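Local coordinates for tapirin (Caldicellulosiruptor kristjanssonii, PDB 6N2B), which binds cellulose and probably helps the bacterium adhere to plant biomass, at residues Glu268-Gln273 against Asn292-Gly297; Tyr308-Glu313 against Asn327-Ser332; Ile333-Lys338 against Pro403-Phe408; Asp358-Arg363 against Ala374-Arg379; Arg367-Ala372 against Glu389-Arg394. One frame throughout, in Å; residues are numbered along the deposited sequence.

Interaction 1: residues Glu268-Gln273 against Asn292-Gly297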
# COMPACT_ATOMS: atom_id res chain seq x y z
N GLU A 268 7.53 0.54 8.02
CA GLU A 268 8.42 1.69 7.91
C GLU A 268 7.61 2.85 7.38
O GLU A 268 6.83 3.46 8.13
CB GLU A 268 9.66 1.33 7.09
CG GLU A 268 10.62 0.32 7.79
CD GLU A 268 10.99 0.73 9.24
OE1 GLU A 268 11.01 1.95 9.55
OE2 GLU A 268 11.29 -0.18 10.07
N ILE A 269 7.72 3.19 6.09
CA ILE A 269 7.18 4.44 5.57
C ILE A 269 5.96 4.17 4.69
O ILE A 269 6.01 3.35 3.77
CB ILE A 269 8.24 5.22 4.78
CG1 ILE A 269 9.29 5.79 5.74
CG2 ILE A 269 7.58 6.33 3.95
CD1 ILE A 269 10.73 5.68 5.25
N MET A 270 4.88 4.88 4.98
CA MET A 270 3.76 5.04 4.05
C MET A 270 3.81 6.47 3.52
O MET A 270 3.49 7.42 4.24
CB MET A 270 2.43 4.75 4.74
CG MET A 270 1.23 4.78 3.82
SD MET A 270 -0.25 4.35 4.76
CE MET A 270 -1.33 3.85 3.44
N TYR A 271 4.24 6.61 2.27
CA TYR A 271 4.34 7.91 1.62
C TYR A 271 3.11 8.10 0.73
O TYR A 271 2.88 7.31 -0.19
CB TYR A 271 5.64 8.02 0.81
CG TYR A 271 5.83 9.34 0.08
CD1 TYR A 271 5.12 9.62 -1.09
CD2 TYR A 271 6.72 10.31 0.55
CE1 TYR A 271 5.28 10.83 -1.77
CE2 TYR A 271 6.90 11.52 -0.12
CZ TYR A 271 6.17 11.77 -1.29
OH TYR A 271 6.32 12.94 -1.98
N ILE A 272 2.37 9.16 0.98
CA ILE A 272 1.18 9.48 0.21
C ILE A 272 1.41 10.84 -0.44
O ILE A 272 1.30 11.88 0.22
CB ILE A 272 -0.08 9.49 1.08
CG1 ILE A 272 -0.21 8.14 1.81
CG2 ILE A 272 -1.31 9.81 0.24
CD1 ILE A 272 -0.31 6.93 0.90
N GLN A 273 1.70 10.82 -1.75
CA GLN A 273 2.06 12.05 -2.47
C GLN A 273 1.03 13.16 -2.30
O GLN A 273 1.38 14.32 -2.05
CB GLN A 273 2.25 11.73 -3.95
CG GLN A 273 2.30 12.94 -4.86
CD GLN A 273 3.62 13.65 -4.76
OE1 GLN A 273 4.65 13.05 -4.43
NE2 GLN A 273 3.62 14.95 -5.05
N ASN A 292 3.88 2.73 10.97
CA ASN A 292 4.97 3.36 11.70
C ASN A 292 5.01 4.85 11.40
O ASN A 292 4.69 5.68 12.27
CB ASN A 292 6.28 2.66 11.33
CG ASN A 292 7.45 3.18 12.13
OD1 ASN A 292 7.26 3.82 13.17
ND2 ASN A 292 8.66 2.92 11.66
N LYS A 293 5.37 5.22 10.18
CA LYS A 293 5.40 6.62 9.75
C LYS A 293 4.47 6.80 8.56
O LYS A 293 4.48 5.99 7.63
CB LYS A 293 6.83 7.05 9.41
CG LYS A 293 7.89 6.45 10.32
CD LYS A 293 9.28 6.94 9.99
CE LYS A 293 10.35 6.16 10.76
NZ LYS A 293 11.65 6.89 10.81
N ILE A 294 3.65 7.84 8.61
CA ILE A 294 2.75 8.21 7.53
C ILE A 294 3.07 9.63 7.10
O ILE A 294 3.26 10.51 7.94
CB ILE A 294 1.27 8.12 7.96
CG1 ILE A 294 0.91 6.71 8.41
CG2 ILE A 294 0.36 8.62 6.83
CD1 ILE A 294 -0.55 6.57 8.81
N TYR A 295 3.11 9.85 5.79
CA TYR A 295 3.15 11.21 5.25
C TYR A 295 2.07 11.35 4.19
O TYR A 295 1.90 10.46 3.35
CB TYR A 295 4.53 11.56 4.65
CG TYR A 295 4.51 12.81 3.76
CD1 TYR A 295 4.64 14.08 4.31
CD2 TYR A 295 4.33 12.71 2.38
CE1 TYR A 295 4.61 15.23 3.50
CE2 TYR A 295 4.29 13.84 1.58
CZ TYR A 295 4.43 15.10 2.15
OH TYR A 295 4.39 16.22 1.36
N THR A 296 1.34 12.46 4.24
CA THR A 296 0.49 12.86 3.12
C THR A 296 0.84 14.28 2.69
O THR A 296 1.32 15.10 3.48
CB THR A 296 -1.00 12.81 3.43
OG1 THR A 296 -1.41 14.06 4.01
CG2 THR A 296 -1.33 11.69 4.39
N GLY A 297 0.57 14.57 1.42
CA GLY A 297 0.68 15.92 0.88
C GLY A 297 -0.58 16.72 1.13
O GLY A 297 -1.34 16.46 2.08
O HOH W 1 3.62 16.27 -1.64

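Interaction 2: residues Tyr308-Glu313 against Asn327-Ser332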
# COMPACT_ATOMS: atom_id res chain seq x y z
N TYR A 308 -9.98 1.27 13.39
CA TYR A 308 -8.99 1.67 14.37
C TYR A 308 -7.70 1.95 13.62
O TYR A 308 -7.06 1.03 13.11
CB TYR A 308 -8.81 0.58 15.43
CG TYR A 308 -10.02 0.46 16.32
CD1 TYR A 308 -11.15 -0.26 15.89
CD2 TYR A 308 -10.06 1.09 17.56
CE1 TYR A 308 -12.28 -0.36 16.70
CE2 TYR A 308 -11.18 1.00 18.38
CZ TYR A 308 -12.29 0.27 17.94
OH TYR A 308 -13.40 0.18 18.76
N TYR A 309 -7.34 3.22 13.55
CA TYR A 309 -6.21 3.69 12.77
C TYR A 309 -5.12 4.16 13.71
O TYR A 309 -5.32 5.12 14.46
CB TYR A 309 -6.66 4.82 11.86
CG TYR A 309 -7.83 4.47 10.97
CD1 TYR A 309 -7.63 3.87 9.73
CD2 TYR A 309 -9.13 4.75 11.36
CE1 TYR A 309 -8.70 3.56 8.91
CE2 TYR A 309 -10.21 4.44 10.54
CZ TYR A 309 -9.99 3.84 9.31
OH TYR A 309 -11.06 3.52 8.48
N LYS A 310 -3.96 3.52 13.65
CA LYS A 310 -2.81 3.88 14.47
C LYS A 310 -1.65 4.31 13.57
O LYS A 310 -1.29 3.60 12.63
CB LYS A 310 -2.39 2.72 15.36
CG LYS A 310 -3.51 2.19 16.27
CD LYS A 310 -3.05 0.98 17.06
CE LYS A 310 -4.22 0.11 17.54
NZ LYS A 310 -4.64 0.40 18.94
N ALA A 311 -1.07 5.46 13.86
CA ALA A 311 0.23 5.82 13.33
C ALA A 311 1.14 6.21 14.50
O ALA A 311 0.69 6.80 15.48
CB ALA A 311 0.15 6.97 12.33
N ASN A 312 2.42 5.86 14.40
CA ASN A 312 3.35 6.31 15.42
C ASN A 312 3.86 7.71 15.12
O ASN A 312 4.05 8.51 16.04
CB ASN A 312 4.51 5.34 15.54
CG ASN A 312 5.07 5.31 16.93
OD1 ASN A 312 4.36 4.96 17.88
ND2 ASN A 312 6.33 5.70 17.08
N GLU A 313 4.14 8.00 13.85
CA GLU A 313 4.44 9.34 13.38
C GLU A 313 3.49 9.63 12.24
O GLU A 313 3.18 8.73 11.45
CB GLU A 313 5.89 9.48 12.89
CG GLU A 313 6.86 8.62 13.66
CD GLU A 313 8.33 8.87 13.29
OE1 GLU A 313 8.61 9.76 12.46
OE2 GLU A 313 9.20 8.15 13.85
N ASN A 327 -11.53 5.89 14.59
CA ASN A 327 -10.64 5.97 15.74
C ASN A 327 -9.22 6.14 15.23
O ASN A 327 -8.72 5.28 14.51
CB ASN A 327 -10.71 4.71 16.59
CG ASN A 327 -11.78 4.77 17.62
OD1 ASN A 327 -11.50 4.95 18.80
ND2 ASN A 327 -13.03 4.60 17.18
N PHE A 328 -8.57 7.22 15.64
CA PHE A 328 -7.21 7.50 15.19
C PHE A 328 -6.33 7.79 16.39
O PHE A 328 -6.62 8.72 17.15
CB PHE A 328 -7.21 8.67 14.21
CG PHE A 328 -5.85 9.04 13.74
CD1 PHE A 328 -4.91 8.06 13.48
CD2 PHE A 328 -5.50 10.37 13.55
CE1 PHE A 328 -3.65 8.39 13.05
CE2 PHE A 328 -4.24 10.72 13.12
CZ PHE A 328 -3.32 9.73 12.86
N GLU A 329 -5.25 7.02 16.55
CA GLU A 329 -4.30 7.20 17.65
C GLU A 329 -2.92 7.58 17.12
O GLU A 329 -2.41 6.94 16.20
CB GLU A 329 -4.16 5.94 18.49
CG GLU A 329 -5.45 5.30 18.93
CD GLU A 329 -5.20 4.27 20.02
OE1 GLU A 329 -4.04 3.80 20.14
OE2 GLU A 329 -6.16 3.96 20.77
N ILE A 330 -2.31 8.59 17.73
CA ILE A 330 -0.95 9.00 17.42
C ILE A 330 -0.03 8.53 18.54
O ILE A 330 -0.17 8.97 19.69
CB ILE A 330 -0.85 10.51 17.23
CG1 ILE A 330 -1.82 10.96 16.13
CG2 ILE A 330 0.59 10.91 16.88
CD1 ILE A 330 -1.96 12.45 16.05
N GLY A 331 0.92 7.65 18.20
CA GLY A 331 1.71 6.99 19.22
C GLY A 331 2.90 7.78 19.70
O GLY A 331 3.31 7.63 20.86
N SER A 332 3.46 8.65 18.86
CA SER A 332 4.67 9.36 19.24
C SER A 332 4.71 10.82 18.78
O SER A 332 5.04 11.70 19.59
CB SER A 332 5.88 8.60 18.73
OG SER A 332 7.08 9.23 19.13

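Interaction 3: residues Ile333-Lys338 against Pro403-Phe408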
# COMPACT_ATOMS: atom_id res chain seq x y z
N ILE A 333 4.40 11.13 17.52
CA ILE A 333 4.50 12.52 17.06
C ILE A 333 3.56 12.76 15.88
O ILE A 333 3.29 11.87 15.07
CB ILE A 333 5.96 12.88 16.70
CG1 ILE A 333 6.12 14.39 16.53
CG2 ILE A 333 6.39 12.17 15.45
CD1 ILE A 333 7.57 14.83 16.47
N GLY A 334 3.05 13.99 15.80
CA GLY A 334 2.26 14.43 14.67
C GLY A 334 2.57 15.87 14.32
O GLY A 334 2.71 16.72 15.21
N ILE A 335 2.71 16.14 13.02
CA ILE A 335 2.85 17.50 12.50
C ILE A 335 1.97 17.62 11.27
O ILE A 335 2.33 17.13 10.19
CB ILE A 335 4.30 17.84 12.14
CG1 ILE A 335 5.26 17.45 13.26
CG2 ILE A 335 4.40 19.31 11.80
CD1 ILE A 335 6.72 17.65 12.91
N VAL A 336 0.82 18.27 11.40
CA VAL A 336 -0.17 18.34 10.33
C VAL A 336 -0.63 19.78 10.18
O VAL A 336 -0.46 20.61 11.07
CB VAL A 336 -1.37 17.41 10.58
CG1 VAL A 336 -0.91 16.07 11.08
CG2 VAL A 336 -2.35 18.04 11.56
N LYS A 337 -1.21 20.08 9.02
CA LYS A 337 -1.80 21.39 8.78
C LYS A 337 -3.07 21.56 9.61
O LYS A 337 -3.27 22.61 10.24
CB LYS A 337 -2.11 21.55 7.28
CG LYS A 337 -2.56 22.96 6.81
CD LYS A 337 -1.40 23.96 6.92
CE LYS A 337 -1.60 25.17 6.02
NZ LYS A 337 -0.96 26.39 6.60
N LYS A 338 -3.92 20.55 9.62
CA LYS A 338 -5.19 20.62 10.32
C LYS A 338 -5.57 19.23 10.79
O LYS A 338 -5.28 18.23 10.12
CB LYS A 338 -6.29 21.22 9.41
CG LYS A 338 -7.48 21.78 10.18
CD LYS A 338 -8.58 22.33 9.29
CE LYS A 338 -9.72 22.91 10.16
NZ LYS A 338 -10.92 23.42 9.43
N PRO A 403 8.51 21.37 15.07
CA PRO A 403 9.76 20.74 14.63
C PRO A 403 9.74 20.50 13.13
O PRO A 403 8.73 20.65 12.44
CB PRO A 403 9.83 19.42 15.42
CG PRO A 403 8.44 19.21 15.95
CD PRO A 403 7.78 20.55 16.07
N SER A 404 10.90 20.13 12.61
CA SER A 404 11.03 19.93 11.18
C SER A 404 10.58 18.52 10.81
O SER A 404 10.71 17.58 11.60
CB SER A 404 12.47 20.17 10.73
OG SER A 404 12.82 21.54 10.89
N TYR A 405 10.02 18.40 9.61
CA TYR A 405 9.78 17.09 9.00
C TYR A 405 11.07 16.28 9.01
O TYR A 405 12.15 16.85 8.83
CB TYR A 405 9.29 17.23 7.56
CG TYR A 405 7.81 17.50 7.39
CD1 TYR A 405 6.96 17.60 8.49
CD2 TYR A 405 7.27 17.67 6.13
CE1 TYR A 405 5.60 17.85 8.31
CE2 TYR A 405 5.94 17.93 5.94
CZ TYR A 405 5.10 18.02 7.02
OH TYR A 405 3.77 18.26 6.80
N PRO A 406 11.00 14.97 9.19
CA PRO A 406 12.19 14.14 9.07
C PRO A 406 12.60 14.01 7.60
O PRO A 406 11.81 14.30 6.69
CB PRO A 406 11.74 12.80 9.67
CG PRO A 406 10.27 12.77 9.42
CD PRO A 406 9.79 14.19 9.48
N PRO A 407 13.84 13.59 7.33
CA PRO A 407 14.35 13.70 5.96
C PRO A 407 13.80 12.70 4.96
O PRO A 407 13.93 12.93 3.75
CB PRO A 407 15.86 13.51 6.13
CG PRO A 407 16.01 12.79 7.45
CD PRO A 407 14.91 13.33 8.31
N PHE A 408 13.18 11.60 5.41
CA PHE A 408 12.70 10.61 4.45
C PHE A 408 11.66 11.19 3.51
O PHE A 408 11.51 10.73 2.38
CB PHE A 408 12.13 9.36 5.16
CG PHE A 408 10.73 9.53 5.70
CD1 PHE A 408 9.63 9.29 4.90
CD2 PHE A 408 10.51 9.88 7.02
CE1 PHE A 408 8.34 9.43 5.39
CE2 PHE A 408 9.23 10.01 7.51
CZ PHE A 408 8.14 9.79 6.69

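Interaction 4: residues Asp358-Arg363 against Ala374-Arg379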
# COMPACT_ATOMS: atom_id res chain seq x y z
N ASP A 358 -1.42 23.31 12.79
CA ASP A 358 -1.68 24.74 12.65
C ASP A 358 -3.11 25.06 13.07
O ASP A 358 -3.36 26.11 13.68
CB ASP A 358 -1.41 25.20 11.21
CG ASP A 358 -1.71 26.68 11.00
OD1 ASP A 358 -0.89 27.53 11.44
OD2 ASP A 358 -2.75 27.01 10.39
N GLN A 359 -4.05 24.17 12.78
CA GLN A 359 -5.43 24.35 13.17
C GLN A 359 -6.00 23.06 13.75
O GLN A 359 -5.64 21.96 13.35
CB GLN A 359 -6.29 24.80 11.99
CG GLN A 359 -6.13 26.26 11.67
CD GLN A 359 -6.81 26.64 10.39
OE1 GLN A 359 -7.99 26.33 10.19
NE2 GLN A 359 -6.07 27.30 9.51
N LEU A 360 -6.92 23.23 14.70
CA LEU A 360 -7.62 22.11 15.31
C LEU A 360 -9.11 22.42 15.34
O LEU A 360 -9.53 23.41 15.95
CB LEU A 360 -7.11 21.86 16.73
CG LEU A 360 -7.98 20.96 17.61
CD1 LEU A 360 -8.13 19.58 16.99
CD2 LEU A 360 -7.36 20.88 18.98
N GLU A 361 -9.90 21.59 14.67
CA GLU A 361 -11.35 21.72 14.63
C GLU A 361 -11.97 20.45 15.18
O GLU A 361 -11.59 19.36 14.78
CB GLU A 361 -11.82 21.98 13.20
CG GLU A 361 -13.31 22.33 13.07
CD GLU A 361 -13.80 22.30 11.63
OE1 GLU A 361 -14.87 21.70 11.37
OE2 GLU A 361 -13.10 22.87 10.76
N VAL A 362 -12.91 20.60 16.12
CA VAL A 362 -13.69 19.49 16.66
C VAL A 362 -15.16 19.89 16.59
O VAL A 362 -15.51 21.05 16.81
CB VAL A 362 -13.29 19.13 18.10
CG1 VAL A 362 -13.98 17.84 18.57
CG2 VAL A 362 -11.78 19.00 18.22
N ARG A 363 -16.03 18.92 16.28
CA ARG A 363 -17.36 19.25 15.79
C ARG A 363 -18.24 18.01 15.91
O ARG A 363 -17.74 16.90 16.08
CB ARG A 363 -17.28 19.73 14.34
CG ARG A 363 -18.50 20.41 13.75
CD ARG A 363 -18.09 21.35 12.63
NE ARG A 363 -17.11 22.36 13.07
CZ ARG A 363 -17.40 23.53 13.65
NH1 ARG A 363 -18.67 23.88 13.87
NH2 ARG A 363 -16.42 24.36 14.00
N ALA A 374 0.93 13.18 27.40
CA ALA A 374 0.83 13.63 26.02
C ALA A 374 0.59 15.14 25.96
O ALA A 374 0.33 15.79 26.98
CB ALA A 374 -0.28 12.88 25.29
N THR A 375 0.66 15.70 24.75
CA THR A 375 0.54 17.14 24.53
C THR A 375 0.03 17.42 23.12
O THR A 375 0.59 16.91 22.15
CB THR A 375 1.88 17.84 24.73
OG1 THR A 375 2.35 17.63 26.07
CG2 THR A 375 1.74 19.32 24.46
N LEU A 376 -1.00 18.24 23.01
CA LEU A 376 -1.49 18.74 21.73
C LEU A 376 -1.15 20.22 21.65
O LEU A 376 -1.42 20.96 22.60
CB LEU A 376 -3.00 18.52 21.61
CG LEU A 376 -3.66 18.70 20.24
CD1 LEU A 376 -4.99 17.97 20.21
CD2 LEU A 376 -3.87 20.17 19.86
N VAL A 377 -0.56 20.64 20.53
CA VAL A 377 -0.13 22.03 20.34
C VAL A 377 -0.71 22.57 19.04
O VAL A 377 -0.27 22.16 17.95
CB VAL A 377 1.40 22.15 20.32
CG1 VAL A 377 1.79 23.60 20.10
CG2 VAL A 377 1.97 21.62 21.60
N THR A 378 -1.65 23.50 19.14
CA THR A 378 -2.31 24.06 17.96
C THR A 378 -2.15 25.58 17.94
O THR A 378 -2.03 26.22 18.98
CB THR A 378 -3.81 23.67 17.91
OG1 THR A 378 -4.34 23.98 16.62
CG2 THR A 378 -4.61 24.41 18.98
N ARG A 379 -2.15 26.15 16.74
CA ARG A 379 -2.08 27.60 16.60
C ARG A 379 -3.46 28.27 16.63
O ARG A 379 -3.55 29.45 16.98
CB ARG A 379 -1.36 27.99 15.29
CG ARG A 379 0.12 27.60 15.30
CD ARG A 379 0.93 28.29 14.20
NE ARG A 379 2.31 27.78 14.15
CZ ARG A 379 2.76 26.90 13.25
NH1 ARG A 379 1.95 26.42 12.31
NH2 ARG A 379 4.02 26.49 13.29

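Interaction 5: residues Arg367-Ala372 against Glu389-Arg394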
# COMPACT_ATOMS: atom_id res chain seq x y z
N ARG A 367 -14.48 13.76 19.36
CA ARG A 367 -13.78 13.76 20.63
C ARG A 367 -12.28 13.72 20.38
O ARG A 367 -11.81 12.99 19.51
CB ARG A 367 -14.20 12.56 21.49
CG ARG A 367 -15.71 12.42 21.64
CD ARG A 367 -16.12 11.72 22.95
NE ARG A 367 -15.43 10.45 23.17
CZ ARG A 367 -15.55 9.36 22.41
NH1 ARG A 367 -16.33 9.36 21.32
NH2 ARG A 367 -14.89 8.25 22.72
N VAL A 368 -11.53 14.53 21.12
CA VAL A 368 -10.08 14.41 21.17
C VAL A 368 -9.70 14.09 22.60
O VAL A 368 -10.05 14.84 23.52
CB VAL A 368 -9.36 15.68 20.70
CG1 VAL A 368 -7.92 15.69 21.24
CG2 VAL A 368 -9.39 15.79 19.20
N PHE A 369 -8.98 13.00 22.79
CA PHE A 369 -8.50 12.60 24.10
C PHE A 369 -6.98 12.76 24.14
O PHE A 369 -6.28 12.22 23.29
CB PHE A 369 -8.91 11.16 24.40
CG PHE A 369 -8.71 10.75 25.82
CD1 PHE A 369 -7.49 10.23 26.25
CD2 PHE A 369 -9.76 10.85 26.73
CE1 PHE A 369 -7.31 9.83 27.58
CE2 PHE A 369 -9.59 10.45 28.06
CZ PHE A 369 -8.36 9.94 28.48
N ILE A 370 -6.48 13.50 25.12
CA ILE A 370 -5.05 13.66 25.33
C ILE A 370 -4.66 12.87 26.57
O ILE A 370 -5.12 13.16 27.68
CB ILE A 370 -4.67 15.14 25.45
CG1 ILE A 370 -5.33 15.90 24.31
CG2 ILE A 370 -3.16 15.31 25.43
CD1 ILE A 370 -5.39 17.35 24.53
N GLU A 371 -3.82 11.86 26.38
CA GLU A 371 -3.50 11.01 27.51
C GLU A 371 -2.49 11.70 28.41
O GLU A 371 -1.86 12.70 28.05
CB GLU A 371 -3.00 9.65 27.05
CG GLU A 371 -4.13 8.69 26.72
CD GLU A 371 -3.65 7.35 26.20
OE1 GLU A 371 -2.41 7.16 26.08
OE2 GLU A 371 -4.51 6.48 25.91
N ALA A 372 -2.35 11.15 29.61
CA ALA A 372 -1.38 11.67 30.57
C ALA A 372 0.01 11.62 29.96
O ALA A 372 0.42 10.61 29.37
CB ALA A 372 -1.43 10.86 31.86
N GLU A 389 -11.16 15.94 26.33
CA GLU A 389 -11.00 15.55 27.73
C GLU A 389 -9.62 14.90 27.87
O GLU A 389 -8.75 14.98 27.00
CB GLU A 389 -12.15 14.65 28.20
CG GLU A 389 -13.49 14.90 27.53
CD GLU A 389 -14.70 14.62 28.45
OE1 GLU A 389 -14.52 14.64 29.71
OE2 GLU A 389 -15.81 14.39 27.94
N GLY A 390 -9.42 14.20 28.98
CA GLY A 390 -8.18 13.53 29.25
C GLY A 390 -7.22 14.36 30.07
O GLY A 390 -7.29 15.59 30.11
N PRO A 391 -6.27 13.69 30.72
CA PRO A 391 -5.38 14.36 31.69
C PRO A 391 -4.13 15.00 31.10
O PRO A 391 -3.30 15.48 31.87
CB PRO A 391 -4.99 13.20 32.62
CG PRO A 391 -5.00 11.99 31.71
CD PRO A 391 -6.10 12.22 30.72
N GLY A 392 -3.98 15.03 29.78
CA GLY A 392 -2.81 15.64 29.20
C GLY A 392 -2.97 17.12 28.89
O GLY A 392 -4.06 17.69 28.98
N THR A 393 -1.86 17.73 28.48
CA THR A 393 -1.79 19.15 28.17
C THR A 393 -2.30 19.46 26.77
O THR A 393 -1.95 18.80 25.79
CB THR A 393 -0.34 19.61 28.29
OG1 THR A 393 0.16 19.24 29.58
CG2 THR A 393 -0.22 21.11 28.06
N ARG A 394 -3.11 20.52 26.68
CA ARG A 394 -3.61 21.06 25.42
C ARG A 394 -3.24 22.54 25.37
O ARG A 394 -3.56 23.29 26.29
CB ARG A 394 -5.14 20.82 25.33
CG ARG A 394 -5.99 21.95 24.80
CD ARG A 394 -7.41 21.95 25.42
NE ARG A 394 -8.17 23.14 25.01
CZ ARG A 394 -9.46 23.35 25.26
NH1 ARG A 394 -10.14 22.43 25.94
NH2 ARG A 394 -10.06 24.47 24.85

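Interaction 1: residues Glu268-Gln273 against Asn292-Gly297
M270 and I272 pair in parallel with I294 and T296. M270 N donates to K293 O at 2.9 Å, and Y295 N donates to M270 O at 2.9 Å. K293 N to E268 O and I272 N to Y295 O extend the same pattern. The aromatic pair is Y271 and Y295, which lie side by side and point the same way. Y295 CD2 sits 3.7 Å above the plane of the Y271 ring, offset toward its rim. The planes are 35° apart, so the meeting is oblique. Y271 OH donates to OE1 of Q273, while Y295 OH bonds to D317 and K413. A water gives one hydrogen bond to Q273 O and one to Y295 OH. At the corner, E268 OE1 takes only a weak bond from N292 ND2. I269, Y271 and Y295 also touch helix 408-413, so this face is covered. Matching strands stacked in parallel from successive coils are the hallmark of a beta-helix.

Interaction 2: residues Tyr308-Glu313 against Asn327-Ser332
This is a parallel strand pairing between neighbouring coils of the beta-helix, with Y309 beside F328 and K310 beside E329. The strands run 16° apart, on the face next to the one that carries strands 269-272 and 293-296. Four backbone bonds hold the register. Y309 N donates to N327 O at 2.7 Å, E329 N to Y309 O at 2.8 Å, and A311 N to E329 O at 3.1 Å. G331 N to A311 O is the fourth, at the corner. Beyond it S332 N makes a weak bond to N312 O.

The Y309, F328, A311 and I330 side chains face the coil interior. F328 CG is anti to its backbone N (chi1 178°), which puts it beside the carbonyl carbon. From there the ring edge meets Y309 O nearly in plane, and CE1 lies 4.1 Å from A311 CB. F328 also packs on M301 and L303 of strand 300-303, across the coil interior. Y309 OH reaches N287, and its ring meets F278 edge-to-face.

Y308, K310, N327 and E329 face out. Y308 CD2 lies 3.8 Å from N327 CB, and the ring and amide planes are 25° apart. N327 OD1 is held by R346. K310 and E329 run side by side, with NZ and OE1 in a long salt bridge of 3.7 Å. Successive coils thus stack their strands parallel and in register, as in a parallel beta-helix.

Interaction 3: residues Ile333-Lys338 against Pro403-Phe408
I335 meets Y405 first through CB, which lies 4.0 Å from Y405 CE1. From there the side chain branches. CG2 is anti to the backbone N and also comes to 4.0 Å from Y405 CE1, so one ring carbon touches both the base and the short branch. The two side chains slide past each other in opposite directions. The I335 backbone joins in as well: its O lies 3.8 Å from Y405 CE1, at the ring edge and near the ring plane.

The longer branch goes the other way. CG1 lies beside the backbone N, and CD1 is extended from it (chi2 175°). At the tip, CD1 meets P403 twice, with P403 O at 3.6 Å and P403 CG at 3.8 Å. It also approaches S404 O, at 4.2 Å.

Strand 333-336 forms one side of a coil of the beta-helix. I333 and I335 point out toward residues 403-408, while V336 points inward and touches V320 of strand 319-322. Residues 403-407 are loop, part of the link from strand 393-396 to helix 408-413. The chain thus runs back along the outside of the coils.

Y405 is also held from its far end, where OH bonds to D317. Its ring meets Y315, with the planes at about 65°. P403 packs on Y356 of the next coil. I333 CD1 makes a looser apolar contact with P403 CG, at 4.5 Å.

Interaction 4: residues Asp358-Arg363 against Ala374-Arg379
D358 and R379 cross at about a right angle, and their charged ends meet in a salt bridge. R379 NH1 donates to D358 OD1 at 3.2 Å. The oxygen lies close to the guanidinium plane and uses its anti lone pair, the one away from OD2. The carboxylate plane itself is turned 50° from the guanidinium. D358 CG is anti to its backbone N (chi1 179°), which puts it beside the carbonyl carbon, with the carboxylate on the side of R379. R379 is extended from CG to NE. Its CD lies 3.4 Å from D358 OD1. Outside the pair, NH2 bonds to A400 O and F402 makes a cation-pi contact. A weak bond from R379 N to D358 O joins the two corners by their backbones.

Inside the coil, next to these corners, the leucines meet. L360 and L376 cross obliquely, with CD2 of L360 at 3.7 Å from CD2 of L376. L360 also packs on L339 and I381, and L376 on V368 and I370, so both belong to the coil interior. T378 OG1 is 3.5 Å from L360 CB. It lies within hydrogen-bonding reach of A380 O and C357 O, and its one proton can serve only one at a time.

The strands run 109° apart and are not paired with each other. They belong to two faces of successive coils. D358 and R379 mark equivalent bends, a corner of the kind that joins the faces of a parallel beta-helix.

Interaction 5: residues Arg367-Ala372 against Glu389-Arg394
F369 and E389 form a parallel beta bridge, with E389 N bonded to V368 O at 3.2 Å and I370 N to E389 O at 3.3 Å. Here strand 387-389 closes one face of the beta-helix, as the last strand to pair on it. The chain then turns through G390, P391 and G392 into strand 393-396. G392 N donates to I370 O at 3.0 Å, reaching it from above the carbonyl plane.

The F369 ring covers this turn. G390 CA lies over one ring face, 3.8 Å from the centroid, in a CH-pi contact. P391 CD comes to 3.9 Å from F369 CZ. G390 has a positive phi of 94°, a conformation readily taken by glycine. P391 CG also packs on A372 CB, at 3.7 Å. E371 points away and bonds through OE1 to S351 N.

I370 fills the inside of the bend. It touches I388 and L376, and its CG2 meets T393 O at 3.7 Å. The I370 and R394 side chains cross at about a right angle, with I370 CD1 lying 3.6 Å from R394 CB.

All five contacts lie along one beta-helix. Interaction 1 comes first in the chain and interaction 2 follows, with centres 13 Å apart. N292 O and I294 N probably hydrogen-bond to E313 N and E313 O. Interaction 2 passes into interaction 3 at I333. Interactions 4 and 5 lie inside the long chain loop that interaction 3 closes, and their segments alternate. They meet where strands 375-378 and 393-396 pair. K338 and E361 join interactions 3 and 4 by a salt bridge. Interactions 1 and 5 are far apart, about 25 Å between centres. After the last coil the chain runs back outside the beta-helix through 403-408, so F408 packs on I269 of an earlier coil.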